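Local coordinates for cellulase (Bacillus sp. BG-CS10, PDB 5E0C), which probably hydrolyses internal beta-1,4-glucosidic bonds of cellulose, as a family 5 glycoside hydrolase with additional carbohydrate-binding domains, at residues Val62-Gln67 with Asp79-Val84; Val98-His103 with Leu142-Val147. All coordinates share one frame; numbering follows the deposited sequence.

Contact 1 of 2, residues Val62-Gln67 with Asp79-Val84; sequences VTWENQ and DFFSRV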
# COMPACT_ATOMS: atom_id res chain seq x y z
N VAL A 62 -0.82 -0.13 -18.04
CA VAL A 62 -0.21 -0.90 -19.11
C VAL A 62 1.19 -0.39 -19.40
O VAL A 62 1.40 0.82 -19.52
CB VAL A 62 -1.04 -0.87 -20.40
CG1 VAL A 62 -0.40 -1.77 -21.45
CG2 VAL A 62 -2.47 -1.31 -20.13
N THR A 63 2.14 -1.32 -19.48
CA THR A 63 3.48 -1.03 -19.97
C THR A 63 3.56 -1.52 -21.40
O THR A 63 3.31 -2.70 -21.67
CB THR A 63 4.56 -1.72 -19.12
OG1 THR A 63 4.49 -1.21 -17.78
CG2 THR A 63 5.94 -1.45 -19.69
N TRP A 64 3.92 -0.64 -22.33
CA TRP A 64 3.77 -0.94 -23.76
C TRP A 64 5.09 -1.23 -24.47
O TRP A 64 5.08 -1.76 -25.58
CB TRP A 64 3.08 0.23 -24.48
CG TRP A 64 1.74 0.63 -23.95
CD1 TRP A 64 1.49 1.58 -22.99
CD2 TRP A 64 0.46 0.13 -24.35
NE1 TRP A 64 0.14 1.69 -22.77
CE2 TRP A 64 -0.52 0.81 -23.60
CE3 TRP A 64 0.04 -0.83 -25.27
CZ2 TRP A 64 -1.88 0.55 -23.73
CZ3 TRP A 64 -1.32 -1.09 -25.40
CH2 TRP A 64 -2.26 -0.40 -24.64
N GLU A 65 6.22 -0.89 -23.86
CA GLU A 65 7.50 -0.93 -24.57
C GLU A 65 7.81 -2.27 -25.24
O GLU A 65 8.37 -2.30 -26.34
CB GLU A 65 8.65 -0.59 -23.64
CG GLU A 65 9.94 -0.37 -24.41
CD GLU A 65 11.16 -0.55 -23.55
OE1 GLU A 65 11.16 -1.46 -22.69
OE2 GLU A 65 12.13 0.22 -23.74
N ASN A 66 7.47 -3.37 -24.58
CA ASN A 66 7.75 -4.69 -25.12
C ASN A 66 6.70 -5.15 -26.11
O ASN A 66 6.76 -6.28 -26.58
CB ASN A 66 7.86 -5.71 -23.99
CG ASN A 66 9.12 -5.55 -23.20
OD1 ASN A 66 10.11 -5.03 -23.70
ND2 ASN A 66 9.10 -5.97 -21.95
N GLN A 67 5.76 -4.28 -26.43
CA GLN A 67 4.67 -4.64 -27.33
C GLN A 67 4.64 -3.73 -28.55
O GLN A 67 3.72 -3.80 -29.38
CB GLN A 67 3.33 -4.58 -26.59
CG GLN A 67 3.23 -5.57 -25.45
CD GLN A 67 3.31 -7.02 -25.93
OE1 GLN A 67 2.82 -7.35 -27.02
NE2 GLN A 67 3.93 -7.88 -25.13
N ASP A 79 -2.41 -8.58 -30.73
CA ASP A 79 -2.94 -9.51 -29.73
C ASP A 79 -3.01 -8.86 -28.35
O ASP A 79 -4.07 -8.81 -27.72
CB ASP A 79 -2.08 -10.77 -29.66
CG ASP A 79 -2.24 -11.66 -30.87
OD1 ASP A 79 -3.37 -11.75 -31.41
OD2 ASP A 79 -1.23 -12.26 -31.29
N PHE A 80 -1.85 -8.38 -27.89
CA PHE A 80 -1.75 -7.64 -26.64
C PHE A 80 -2.82 -6.55 -26.59
O PHE A 80 -3.59 -6.44 -25.63
CB PHE A 80 -0.35 -7.05 -26.50
CG PHE A 80 -0.08 -6.43 -25.17
CD1 PHE A 80 0.42 -7.19 -24.12
CD2 PHE A 80 -0.30 -5.08 -24.96
CE1 PHE A 80 0.67 -6.62 -22.89
CE2 PHE A 80 -0.04 -4.50 -23.73
CZ PHE A 80 0.45 -5.28 -22.69
N PHE A 81 -2.89 -5.77 -27.67
CA PHE A 81 -3.79 -4.63 -27.74
C PHE A 81 -5.25 -5.06 -27.61
O PHE A 81 -6.03 -4.45 -26.88
CB PHE A 81 -3.54 -3.85 -29.04
CG PHE A 81 -3.89 -2.38 -28.97
CD1 PHE A 81 -4.00 -1.74 -27.74
CD2 PHE A 81 -4.02 -1.62 -30.13
CE1 PHE A 81 -4.30 -0.40 -27.66
CE2 PHE A 81 -4.31 -0.26 -30.06
CZ PHE A 81 -4.45 0.36 -28.82
N SER A 82 -5.60 -6.15 -28.30
CA SER A 82 -6.98 -6.60 -28.29
C SER A 82 -7.31 -7.18 -26.92
O SER A 82 -8.47 -7.19 -26.52
CB SER A 82 -7.25 -7.63 -29.39
OG SER A 82 -6.62 -8.86 -29.08
N ARG A 83 -6.29 -7.65 -26.20
CA ARG A 83 -6.50 -8.17 -24.85
C ARG A 83 -6.78 -7.04 -23.86
O ARG A 83 -7.80 -7.08 -23.15
CB ARG A 83 -5.31 -9.01 -24.37
CG ARG A 83 -5.20 -10.36 -25.06
CD ARG A 83 -4.46 -11.42 -24.23
NE ARG A 83 -3.09 -11.05 -23.91
CZ ARG A 83 -2.06 -11.19 -24.74
NH1 ARG A 83 -2.26 -11.68 -25.96
NH2 ARG A 83 -0.84 -10.84 -24.36
N VAL A 84 -5.91 -6.03 -23.82
CA VAL A 84 -6.16 -4.89 -22.94
C VAL A 84 -7.53 -4.28 -23.27
O VAL A 84 -8.31 -3.94 -22.36
CB VAL A 84 -5.03 -3.79 -23.03
CG1 VAL A 84 -4.76 -3.38 -24.42
CG2 VAL A 84 -5.40 -2.56 -22.21

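Contact 2 of 2, residues Val98-His103 with Leu142-Val147; sequences VMLNLH and LMFESV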
# COMPACT_ATOMS: atom_id res chain seq x y z
N VAL A 98 -13.11 3.29 -15.96
CA VAL A 98 -11.82 2.70 -16.30
C VAL A 98 -10.77 3.76 -16.58
O VAL A 98 -11.01 4.65 -17.39
CB VAL A 98 -11.95 1.79 -17.52
CG1 VAL A 98 -10.61 1.21 -17.87
CG2 VAL A 98 -12.97 0.69 -17.25
N MET A 99 -9.62 3.67 -15.92
CA MET A 99 -8.49 4.55 -16.20
C MET A 99 -7.39 3.77 -16.93
O MET A 99 -6.90 2.77 -16.41
CB MET A 99 -7.93 5.16 -14.91
CG MET A 99 -6.81 6.18 -15.15
SD MET A 99 -6.13 6.96 -13.66
CE MET A 99 -7.64 7.42 -12.84
N LEU A 100 -7.02 4.23 -18.12
CA LEU A 100 -5.98 3.56 -18.92
C LEU A 100 -4.74 4.45 -19.10
O LEU A 100 -4.89 5.63 -19.42
CB LEU A 100 -6.53 3.17 -20.29
CG LEU A 100 -5.50 2.64 -21.30
CD1 LEU A 100 -4.89 1.33 -20.83
CD2 LEU A 100 -6.07 2.51 -22.71
N ASN A 101 -3.54 3.91 -18.93
CA ASN A 101 -2.34 4.77 -18.95
C ASN A 101 -1.20 4.23 -19.81
O ASN A 101 -1.34 3.22 -20.48
CB ASN A 101 -1.83 5.01 -17.52
CG ASN A 101 -1.13 3.78 -16.89
OD1 ASN A 101 -0.78 2.81 -17.57
ND2 ASN A 101 -0.93 3.84 -15.58
N LEU A 102 -0.07 4.94 -19.78
CA LEU A 102 1.21 4.29 -20.04
C LEU A 102 1.85 4.15 -18.68
O LEU A 102 1.80 5.10 -17.88
CB LEU A 102 2.12 5.10 -20.98
CG LEU A 102 1.49 5.87 -22.15
CD1 LEU A 102 2.59 6.58 -22.94
CD2 LEU A 102 0.64 4.96 -23.05
N HIS A 103 2.42 2.99 -18.37
CA HIS A 103 2.87 2.79 -17.00
C HIS A 103 4.39 2.78 -16.84
O HIS A 103 5.01 3.84 -16.73
CB HIS A 103 2.26 1.51 -16.41
CG HIS A 103 2.24 1.51 -14.91
ND1 HIS A 103 1.28 2.18 -14.18
CD2 HIS A 103 3.07 0.93 -14.01
CE1 HIS A 103 1.52 2.01 -12.89
NE2 HIS A 103 2.59 1.25 -12.76
N LEU A 142 -14.62 5.60 -19.64
CA LEU A 142 -13.20 5.34 -19.86
C LEU A 142 -12.44 6.67 -19.96
O LEU A 142 -12.80 7.54 -20.73
CB LEU A 142 -12.99 4.49 -21.11
CG LEU A 142 -11.56 4.32 -21.63
CD1 LEU A 142 -10.67 3.67 -20.59
CD2 LEU A 142 -11.56 3.52 -22.92
N MET A 143 -11.40 6.81 -19.14
CA MET A 143 -10.55 7.99 -19.11
C MET A 143 -9.08 7.63 -19.39
O MET A 143 -8.66 6.50 -19.16
CB MET A 143 -10.68 8.67 -17.76
CG MET A 143 -10.09 7.86 -16.62
SD MET A 143 -10.75 8.38 -15.03
CE MET A 143 -12.29 7.45 -14.97
N PHE A 144 -8.31 8.61 -19.88
CA PHE A 144 -6.90 8.40 -20.21
C PHE A 144 -5.98 9.13 -19.26
O PHE A 144 -6.19 10.31 -18.95
CB PHE A 144 -6.58 8.87 -21.62
CG PHE A 144 -7.27 8.11 -22.69
CD1 PHE A 144 -7.68 6.80 -22.48
CD2 PHE A 144 -7.52 8.71 -23.92
CE1 PHE A 144 -8.33 6.10 -23.50
CE2 PHE A 144 -8.17 8.02 -24.92
CZ PHE A 144 -8.58 6.72 -24.71
N GLU A 145 -4.93 8.43 -18.83
CA GLU A 145 -3.93 8.97 -17.93
C GLU A 145 -2.60 9.03 -18.69
O GLU A 145 -2.15 8.02 -19.23
CB GLU A 145 -3.83 8.12 -16.67
CG GLU A 145 -2.71 8.51 -15.75
CD GLU A 145 -2.52 7.51 -14.63
OE1 GLU A 145 -3.00 6.36 -14.79
OE2 GLU A 145 -1.90 7.87 -13.60
N SER A 146 -1.99 10.21 -18.74
CA SER A 146 -0.89 10.45 -19.67
C SER A 146 0.31 9.53 -19.48
O SER A 146 0.77 8.89 -20.44
CB SER A 146 -0.42 11.90 -19.57
OG SER A 146 0.05 12.19 -18.27
N VAL A 147 0.81 9.46 -18.25
CA VAL A 147 1.98 8.65 -17.93
C VAL A 147 2.00 8.37 -16.43
O VAL A 147 1.68 9.24 -15.63
CB VAL A 147 3.30 9.37 -18.37
CG1 VAL A 147 3.32 10.81 -17.88
CG2 VAL A 147 4.54 8.62 -17.86

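Contact 1 of 2, residues Val62-Gln67 with Asp79-Val84
Q67 and V62 meet the ring of F80 where, in this (beta/alpha)8 barrel, the loop leaving strand 57-60 folds back on helix 78-93; W64, F80 and F81 form an aromatic cluster there. The glutamine can be followed outward. Its CB lies 4.0 Å from CD2 of F80, and CG then sits over the middle of the ring, a CH-pi contact 3.4 Å from the F80 centroid and 12° off the ring normal. A bend at chi2 (-63°) carries CD back over the ring near CD1, and the amide stacks on the same face, the two planes 10° apart. Q67 OE1 comes 3.2 Å from F80 CB, and NE2 continues to a weak hydrogen bond with D32 O. Glutamine suits this border, with methylenes for the ring and an amide for the polar loop. F80 turns its edge toward the face of W64 in an offset edge-to-face pair, centroids 5.8 Å apart. Beside it V62 CG1 covers the W64 face while meeting the F80 edge at CE2, 3.6 Å away. A serine in place of F80 would probably leave Q67 without its platform and open a gap against the W64 face and beside V62 CG1. Further along the helix, F81 brings CD1 to the indole edge, 3.6 Å from W64 CZ3. V84 spreads its two methyls over two partners: CG1 lies 3.9 Å from W64 CH2 and CG2 lies 3.8 Å from V62 CG2.

Contact 2 of 2, residues Val98-His103 with Leu142-Val147
L142 pushes CD1 into the hollow between V98 and L100, 3.7 Å from V98 CG1 and 4.2 Å from L100 CB, where strands 97-101 and 142-145 run parallel as third and fourth neighbours of the barrel wall. Helical segments join them in a beta-alpha-beta crossover. Backbone bonds from M143 N to V98 O, L100 N to M143 O and E145 N to L100 O set V98 beside L142, M99 beside M143 and L100 beside F144. Toward the helix layer, branched V98, L100 and L142 and the flat ring of F144 make an apolar surface, and F144 also meets W128 of helix 117-134. L102, beyond the strand, sets its branch point CG 3.5 Å from S146 O.

The other face, turned to the barrel interior, is filled by the slender chains of M99 and M143 and the polar ends of N101 and E145. M143 takes chi1 of 68°, which swings CG over the neighbouring strand, 3.4 Å from V98 O, and its SD receives the CE of M99 at 3.9 Å. Methionine suits such a place because its flexible chain can bend to the space available. The E145 carboxylate fills the next hollow: OE1 lies 3.4 Å from M99 SD and 3.3 Å from N101 CB. N101 runs alongside E145 and offers OE1 a weak bond from ND2, while the same ND2 donates to H103 ND1 at 3.1 Å, lying in the imidazole plane; OD1 goes to V62 N. The principal partner of E145 OE1 is R59, a salt bridge that would probably favour the ionised carboxylate despite its burial.

The two contacts, their centres about 13 Å apart, are joined chiefly through N101. Its side chain OD1 receives V62 N at 3.0 Å and its backbone O receives W64 NE1 at 3.1 Å, so the third strand's end holds the loop of contact 1 at two points. Packing adds to this: V62 O lies 3.3 Å from H103 CB, and L102 CD2 is equally near W64 NE1. Along the chain, helix 78-93 of contact 1 leads directly into strand 97-101 of contact 2. In TIM-barrel enzymes the active site lies at the C-terminal ends of the strands, and in family 5 the acid/base glutamate follows strand four, consistent with a site close to 142-147.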